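Side-chain contacts in bromo domain-containing protein (Trypanosoma brucei brucei, PDB 5K29), which is of unknown function but carries a bromodomain, a module that in its family usually recognises acetylated lysine, as in histone tails: residues V72-L77 / G111-Y116; N86-F91 / D100-F105. All coordinates share one frame; numbering follows the deposited sequence.

Overall arrangement
Helices 75-92 and 97-122 form an antiparallel pair within the helical bundle of this bromodomain, and both contacts join them. Contact 2 (86-91 with 100-105) lies close to the turn that links the two helices, with eight residues between its segments. Contact 1 (72-77 with 111-116) lies on the opposite side of the chain's centre, where helix 75-92 starts and helix 97-122 is well along its course. The contact centres are 19 Å apart and their nearest atoms about 7 Å apart, so they do not touch. In bromodomains the acetyl-lysine pocket usually opens at the end where contact 2 sits.

Contact 1: V72-L77 / G111-Y116; sequences VQLTTL and GKIDAY
In the helical bundle of the bromodomain, the start of helix 75-92 is packed against the later part of helix 97-122 through Leu74, Leu77, Ile113 and Tyr116. Ile113 faces both leucines and offers each a different branch. Its CG2, anti to the backbone N, meets Leu74 CD1 at 3.8 Å and also lies 3.9 Å from Leu74 CB. The other branch reaches Leu77: Ile113 CD1 is 3.9 Å from Leu77 CG, and Ile113 CG1 is 3.9 Å from Leu77 CD2. Leu77 extends toward it with CG anti to the backbone N (chi1 173°). One turn after Ile113, the Tyr116 side chain runs at about a right angle to Leu74, and its CD2 is 3.7 Å from Leu74 CD1. That single methyl is therefore shared by the isoleucine and the ring. Leu74 holds the N-cap position of helix 75-92. Leu18 of helix 12-21 covers both leucines, while the Tyr116 hydroxyl is hydrogen-bonded to Glu14. With no hydrogen bond between the segments, they are held together here by dispersion and by burial of branched aliphatic chains and part of an aromatic ring, and the one polar tip points to a partner elsewhere.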
# COMPACT_ATOMS: atom_id res chain seq x y z
N VAL A 72 5.94 6.31 -11.61
CA VAL A 72 5.40 7.67 -11.40
C VAL A 72 4.10 7.59 -10.56
O VAL A 72 3.89 8.39 -9.64
CB VAL A 72 5.12 8.39 -12.74
CG1 VAL A 72 4.72 9.85 -12.51
CG2 VAL A 72 6.33 8.32 -13.67
N GLN A 73 3.24 6.62 -10.92
CA GLN A 73 1.93 6.37 -10.34
C GLN A 73 1.92 5.29 -9.25
O GLN A 73 0.84 4.92 -8.78
CB GLN A 73 0.93 6.05 -11.45
CG GLN A 73 0.29 7.28 -12.05
CD GLN A 73 -1.09 6.97 -12.58
OE1 GLN A 73 -1.25 6.21 -13.54
NE2 GLN A 73 -2.11 7.52 -11.93
N LEU A 74 3.11 4.83 -8.81
CA LEU A 74 3.29 3.82 -7.76
C LEU A 74 2.46 2.54 -8.06
O LEU A 74 1.81 1.97 -7.20
CB LEU A 74 3.04 4.40 -6.33
CG LEU A 74 3.99 5.56 -5.93
CD1 LEU A 74 3.46 6.35 -4.74
CD2 LEU A 74 5.38 5.05 -5.66
N THR A 75 2.50 2.12 -9.33
CA THR A 75 1.83 0.95 -9.89
C THR A 75 2.13 -0.34 -9.07
O THR A 75 1.19 -1.03 -8.66
CB THR A 75 2.23 0.82 -11.37
OG1 THR A 75 1.90 2.03 -12.02
CG2 THR A 75 1.54 -0.32 -12.07
N THR A 76 3.42 -0.63 -8.81
CA THR A 76 3.83 -1.84 -8.07
C THR A 76 3.24 -1.87 -6.64
O THR A 76 2.71 -2.91 -6.23
CB THR A 76 5.34 -2.02 -8.09
OG1 THR A 76 5.76 -1.93 -9.45
CG2 THR A 76 5.77 -3.39 -7.55
N LEU A 77 3.36 -0.75 -5.90
CA LEU A 77 2.85 -0.59 -4.55
C LEU A 77 1.34 -0.79 -4.54
O LEU A 77 0.84 -1.51 -3.68
CB LEU A 77 3.23 0.79 -3.94
CG LEU A 77 2.61 1.16 -2.56
CD1 LEU A 77 2.97 0.14 -1.47
CD2 LEU A 77 3.09 2.55 -2.09
N GLY A 111 -5.92 6.29 -1.28
CA GLY A 111 -6.05 7.71 -0.96
C GLY A 111 -4.72 8.30 -0.52
O GLY A 111 -4.31 9.33 -1.06
N LYS A 112 -4.00 7.61 0.38
CA LYS A 112 -2.68 8.03 0.89
C LYS A 112 -1.60 7.97 -0.20
O LYS A 112 -0.73 8.84 -0.27
CB LYS A 112 -2.24 7.19 2.11
CG LYS A 112 -2.88 7.61 3.43
CD LYS A 112 -1.84 8.28 4.31
CE LYS A 112 -2.41 8.99 5.51
NZ LYS A 112 -2.76 8.06 6.60
N ILE A 113 -1.69 6.96 -1.06
CA ILE A 113 -0.77 6.77 -2.17
C ILE A 113 -0.97 7.89 -3.18
O ILE A 113 0.02 8.47 -3.63
CB ILE A 113 -0.89 5.32 -2.79
CG1 ILE A 113 -0.40 4.24 -1.76
CG2 ILE A 113 -0.09 5.23 -4.10
CD1 ILE A 113 -0.89 2.75 -1.98
N ASP A 114 -2.23 8.24 -3.49
CA ASP A 114 -2.52 9.33 -4.45
C ASP A 114 -2.17 10.71 -3.91
O ASP A 114 -1.71 11.56 -4.68
CB ASP A 114 -3.96 9.28 -4.97
CG ASP A 114 -4.29 8.09 -5.85
OD1 ASP A 114 -3.38 7.60 -6.59
OD2 ASP A 114 -5.48 7.66 -5.86
N ALA A 115 -2.38 10.93 -2.60
CA ALA A 115 -2.06 12.19 -1.93
C ALA A 115 -0.54 12.35 -1.93
O ALA A 115 -0.06 13.46 -2.08
CB ALA A 115 -2.57 12.18 -0.50
N TYR A 116 0.21 11.25 -1.77
CA TYR A 116 1.67 11.33 -1.81
C TYR A 116 2.12 11.86 -3.22
O TYR A 116 2.92 12.78 -3.29
CB TYR A 116 2.32 9.97 -1.47
CG TYR A 116 3.81 9.97 -1.75
CD1 TYR A 116 4.71 10.48 -0.81
CD2 TYR A 116 4.31 9.53 -2.97
CE1 TYR A 116 6.07 10.54 -1.08
CE2 TYR A 116 5.67 9.60 -3.26
CZ TYR A 116 6.55 10.07 -2.30
OH TYR A 116 7.90 10.10 -2.56

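Contact 2: N86-F91 / D100-F105; sequences NNCILF and DAARTF
Asp100 O, at the start of the segment whose Ala102 and Arg103 meet Cys88 and Ile89, is gripped twice by Thr104. The backbone N of Thr104 makes the regular helical bond, and its OG1 donates a second one, with OG1 2.8 Å from Asp100 O. The hydroxyl arrives at a C=O...donor angle of 158°, tilted 21° from the carbonyl plane; by this bond the threonine side chain folds back onto its own helix. Across the helix pair, the closest approach is between two small groups: Cys88 CB lies 3.8 Å from Ala102 CB. These short side chains let the backbones come near, with Cys88 CA 6.6 Å from Ala102 CA. The two helices, 75-92 and 97-122, are successive members of the bromodomain bundle, joined by a short connection that in this family borders the acetyl-lysine pocket. Cys88 SG is turned beside its backbone N, where it closes a disulfide with Cys50, tying helix 75-92 to the chain that leads into helix 53-64. Toward the more exposed flank, Ile89 meets Arg103 at about a right angle. Ile89 CD1 is 4.1 Å from Arg103 CG and equally 4.1 Å from Arg103 NH2; the bend at chi3 (-67°) turns the chain beyond CG so that the guanidinium presents NH2 to the same methyl. The group lies obliquely to this methyl. Arg103 NH2 is hydrogen-bonded to Ala94 O in the connection between the helices, which restrains the arginine while its aliphatic part packs on Ile89.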
# COMPACT_ATOMS: atom_id res chain seq x y z
N ASN A 86 -7.17 -8.95 -2.24
CA ASN A 86 -7.80 -10.08 -2.96
C ASN A 86 -7.57 -11.41 -2.19
O ASN A 86 -8.45 -12.27 -2.13
CB ASN A 86 -7.21 -10.21 -4.36
CG ASN A 86 -7.52 -9.10 -5.34
OD1 ASN A 86 -8.55 -8.42 -5.26
ND2 ASN A 86 -6.65 -8.91 -6.33
N ASN A 87 -6.40 -11.52 -1.53
CA ASN A 87 -6.06 -12.67 -0.70
C ASN A 87 -6.95 -12.73 0.56
O ASN A 87 -7.43 -13.81 0.90
CB ASN A 87 -4.58 -12.68 -0.33
CG ASN A 87 -4.12 -14.03 0.12
OD1 ASN A 87 -4.19 -15.02 -0.61
ND2 ASN A 87 -3.68 -14.12 1.36
N CYS A 88 -7.22 -11.54 1.19
CA CYS A 88 -8.10 -11.39 2.36
C CYS A 88 -9.49 -11.86 1.97
O CYS A 88 -10.10 -12.64 2.68
CB CYS A 88 -8.14 -9.93 2.83
SG CYS A 88 -6.58 -9.28 3.48
N ILE A 89 -10.00 -11.37 0.83
CA ILE A 89 -11.33 -11.75 0.34
C ILE A 89 -11.43 -13.26 0.11
O ILE A 89 -12.41 -13.86 0.52
CB ILE A 89 -11.74 -10.90 -0.91
CG1 ILE A 89 -11.93 -9.41 -0.52
CG2 ILE A 89 -12.99 -11.49 -1.63
CD1 ILE A 89 -12.04 -8.46 -1.73
N LEU A 90 -10.41 -13.87 -0.53
CA LEU A 90 -10.44 -15.32 -0.80
C LEU A 90 -10.58 -16.15 0.48
O LEU A 90 -11.42 -17.05 0.54
CB LEU A 90 -9.20 -15.78 -1.62
CG LEU A 90 -8.91 -17.29 -1.70
CD1 LEU A 90 -10.02 -18.05 -2.40
CD2 LEU A 90 -7.60 -17.56 -2.35
N PHE A 91 -9.79 -15.82 1.50
CA PHE A 91 -9.78 -16.59 2.73
C PHE A 91 -10.89 -16.23 3.73
O PHE A 91 -11.30 -17.12 4.45
CB PHE A 91 -8.38 -16.53 3.37
CG PHE A 91 -7.41 -17.45 2.65
CD1 PHE A 91 -7.42 -18.83 2.87
CD2 PHE A 91 -6.49 -16.93 1.73
CE1 PHE A 91 -6.53 -19.68 2.20
CE2 PHE A 91 -5.61 -17.78 1.05
CZ PHE A 91 -5.64 -19.14 1.28
N ASP A 100 -15.26 -6.38 4.36
CA ASP A 100 -15.58 -4.95 4.39
C ASP A 100 -14.43 -4.14 4.98
O ASP A 100 -14.25 -2.99 4.57
CB ASP A 100 -16.90 -4.68 5.14
N ALA A 101 -13.63 -4.73 5.90
CA ALA A 101 -12.47 -4.06 6.50
C ALA A 101 -11.32 -4.04 5.49
O ALA A 101 -10.58 -3.06 5.42
CB ALA A 101 -12.03 -4.77 7.77
N ALA A 102 -11.18 -5.13 4.71
CA ALA A 102 -10.16 -5.28 3.69
C ALA A 102 -10.37 -4.28 2.55
O ALA A 102 -9.40 -3.71 2.06
CB ALA A 102 -10.14 -6.71 3.15
N ARG A 103 -11.64 -4.07 2.14
CA ARG A 103 -11.99 -3.15 1.05
C ARG A 103 -11.87 -1.70 1.52
O ARG A 103 -11.37 -0.85 0.77
CB ARG A 103 -13.36 -3.48 0.45
CG ARG A 103 -13.35 -4.80 -0.35
CD ARG A 103 -14.70 -5.13 -1.00
NE ARG A 103 -15.75 -5.43 -0.02
CZ ARG A 103 -16.26 -6.64 0.21
NH1 ARG A 103 -17.20 -6.81 1.13
NH2 ARG A 103 -15.83 -7.69 -0.48
N THR A 104 -12.26 -1.45 2.78
CA THR A 104 -12.15 -0.15 3.45
C THR A 104 -10.68 0.25 3.58
O THR A 104 -10.33 1.41 3.32
CB THR A 104 -12.86 -0.21 4.80
OG1 THR A 104 -14.27 -0.20 4.58
CG2 THR A 104 -12.48 0.93 5.72
N PHE A 105 -9.81 -0.72 3.97
CA PHE A 105 -8.38 -0.47 4.10
C PHE A 105 -7.84 -0.03 2.74
O PHE A 105 -7.16 0.99 2.67
CB PHE A 105 -7.63 -1.72 4.61
CG PHE A 105 -6.13 -1.63 4.42
CD1 PHE A 105 -5.34 -0.86 5.27
CD2 PHE A 105 -5.51 -2.23 3.32
CE1 PHE A 105 -3.96 -0.75 5.07
CE2 PHE A 105 -4.14 -2.10 3.12
CZ PHE A 105 -3.37 -1.38 3.99